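Side-chain contact in HspA (Thermosynechococcus vulcanus, PDB 6EWN), which probably acts as a small heat shock protein chaperone, holding partly unfolded proteins and limiting their aggregation: residues T48-E51 / T52-M55. Numbering follows the deposited sequence. Where two conformers were deposited one is given.
With URE (urea), chain N.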
ATOM      1  N   THR A  48     -12.431 -17.512  -5.017  1.00 14.11           N
ATOM      2  CA  THR A  48     -13.457 -18.420  -5.536  1.00 15.68           C
ATOM      3  C   THR A  48     -13.072 -19.877  -5.277  1.00 19.64           C
ATOM      4  O   THR A  48     -12.973 -20.717  -6.182  1.00 11.76           O
ATOM      5  CB  THR A  48     -13.696 -18.169  -7.018  1.00  5.99           C
ATOM      6  OG1 THR A  48     -13.174 -16.897  -7.349  1.00 11.03           O
ATOM      7  CG2 THR A  48     -15.220 -18.215  -7.330  1.00 20.37           C
ATOM      8  N   LYS A  49     -12.920 -20.167  -3.986  1.00 22.17           N
ATOM      9  CA  LYS A  49     -12.587 -21.505  -3.518  0.72 21.65           C
ATOM     10  C   LYS A  49     -13.602 -22.495  -4.092  1.00 22.85           C
ATOM     11  O   LYS A  49     -13.715 -22.631  -5.315  1.00 16.55           O
ATOM     12  CB  LYS A  49     -12.548 -21.528  -1.976  0.72 19.91           C
ATOM     13  CG  LYS A  49     -11.595 -20.462  -1.359  0.72 21.85           C
ATOM     14  CD  LYS A  49     -12.000 -20.025   0.066  0.72 18.81           C
ATOM     15  CE  LYS A  49     -11.371 -20.877   1.158  0.72 12.49           C
ATOM     16  NZ  LYS A  49     -11.428 -20.178   2.412  0.72 17.12           N
ATOM     17  N   THR A  50     -14.365 -23.175  -3.232  1.00 19.02           N
ATOM     18  CA  THR A  50     -15.377 -24.128  -3.655  1.00 10.75           C
ATOM     19  C   THR A  50     -16.696 -23.383  -3.578  1.00 11.15           C
ATOM     20  O   THR A  50     -17.104 -22.963  -2.509  1.00 14.94           O
ATOM     21  CB  THR A  50     -15.348 -25.366  -2.760  1.00 10.48           C
ATOM     22  OG1 THR A  50     -14.031 -25.929  -2.779  1.00  8.87           O
ATOM     23  CG2 THR A  50     -16.393 -26.411  -3.196  1.00 17.50           C
ATOM     24  N   GLU A  51     -17.351 -23.182  -4.704  1.00 16.31           N
ATOM     25  CA  GLU A  51     -18.531 -22.330  -4.759  1.00  2.97           C
ATOM     26  C   GLU A  51     -19.724 -22.884  -3.971  1.00  9.04           C
ATOM     27  O   GLU A  51     -20.878 -22.506  -4.207  1.00 10.30           O
ATOM     28  CB  GLU A  51     -18.869 -22.156  -6.212  1.00  6.65           C
ATOM     29  CG  GLU A  51     -19.421 -20.875  -6.612  1.00  3.40           C
ATOM     30  CD  GLU A  51     -19.752 -20.973  -8.080  1.00  1.69           C
ATOM     31  OE1 GLU A  51     -20.415 -20.077  -8.645  1.00  2.70           O
ATOM     32  OE2 GLU A  51     -19.367 -22.008  -8.652  1.00  5.00           O
ATOM     33  N   THR A  52     -19.451 -23.760  -3.015  1.00 11.78           N
ATOM     34  CA  THR A  52     -20.471 -24.430  -2.225  1.00  5.08           C
ATOM     35  C   THR A  52     -20.113 -24.550  -0.753  1.00  8.70           C
ATOM     36  O   THR A  52     -21.013 -24.800   0.042  1.00  3.66           O
ATOM     37  CB  THR A  52     -20.742 -25.825  -2.792  1.00  5.01           C
ATOM     38  OG1 THR A  52     -19.521 -26.428  -3.214  1.00 23.07           O
ATOM     39  CG2 THR A  52     -21.707 -25.773  -3.969  1.00 11.97           C
ATOM     40  N   GLU A  53     -18.843 -24.352  -0.351  1.00 27.43           N
ATOM     41  CA  GLU A  53     -18.404 -24.303   1.053  1.00 30.34           C
ATOM     42  C   GLU A  53     -19.196 -23.277   1.877  1.00 20.23           C
ATOM     43  O   GLU A  53     -20.238 -22.786   1.429  1.00 13.56           O
ATOM     44  CB  GLU A  53     -16.891 -23.993   1.128  1.00 11.37           C
ATOM     45  CG  GLU A  53     -16.539 -22.889   0.186  1.00 21.92           C
ATOM     46  CD  GLU A  53     -15.260 -22.142   0.425  1.00 14.65           C
ATOM     47  OE1 GLU A  53     -14.153 -22.704   0.227  1.00 22.66           O
ATOM     48  OE2 GLU A  53     -15.383 -20.945   0.748  1.00 12.83           O
ATOM     49  N   GLY A  54     -18.722 -22.954   3.077  1.00 29.38           N
ATOM     50  CA  GLY A  54     -19.425 -21.997   3.933  1.00  3.47           C
ATOM     51  C   GLY A  54     -18.652 -20.725   4.211  1.00  6.36           C
ATOM     52  O   GLY A  54     -17.491 -20.589   3.841  1.00  6.84           O
ATOM     53  N   MET A  55     -19.317 -19.783   4.880  1.00  9.87           N
ATOM     54  CA  MET A  55     -19.091 -18.413   5.292  0.50 11.31           C
ATOM     55  C   MET A  55     -19.990 -17.858   6.737  1.00 12.72           C
ATOM     56  O   MET A  55     -20.072 -16.730   7.216  1.00  9.87           O
ATOM     57  CB  MET A  55     -19.458 -17.469   4.160  0.50 25.98           C
ATOM     58  CG  MET A  55     -20.826 -17.657   3.470  0.50 14.49           C
ATOM     59  SD  MET A  55     -21.143 -16.546   2.079  0.50 13.41           S
ATOM     60  CE  MET A  55     -21.191 -14.925   2.851  0.50 10.52           C
TER
HETATM   61  C   URE N 212     -20.187 -20.732  -0.668  1.00 11.47           C
HETATM   62  O   URE N 212     -19.219 -21.189  -0.191  1.00  9.61           O
HETATM   63  N1  URE N 212     -21.439 -20.633   0.056  1.00  5.17           N
HETATM   64  N2  URE N 212     -20.103 -20.233  -2.026  1.00 39.67           N
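Glu53 folds its side chain back toward the Thr50 backbone and brings its carboxylate against the aliphatic part of Lys49. At the root of this side chain, CB approaches Thr50 O, an oxygen whose place in the model is doubtful. The first torsion (chi1 45°) sets CG between the backbone N and the carbonyl carbon of Glu53, and there CG lies 3.2 Å from the urea oxygen. From CG the chain runs on extended, and Glu53 CD comes near Lys49 CB. At the tip, OE1 takes a weak but nearly straight hydrogen bond from Thr50 N (3.5 Å, N-H...O 174°). The same Glu53 OE1 lies 3.0 Å from Lys49 CB, while OE2 meets Lys49 CD from farther off. Lys49 crosses Glu53 at about a right angle and bends at chi3 (90°); Lys49 NZ and Glu53 OE1, 4.3 Å apart, share at most a long-range attraction. These lysine contacts hold for one of two modelled conformers and are tentative. The backbone makes a beta turn over Thr50-Glu53, with Glu53 N donating to the uncertain Thr50 O at 3.1 Å. This exposed turn belongs to the long excursion between strands 38-42 and 81-84 of the alpha-crystallin domain, its centre about 28 Å from that of the chain. In related small heat shock proteins the loop in this region carries the beta6 strand that swaps into a partner subunit, so the turn probably lies in the corresponding loop. On the face of the turn away from the urea, Thr50 CG2 meets Thr52 OG1 at 3.1 Å. Urea N2 lies 3.2 Å from Glu51 O.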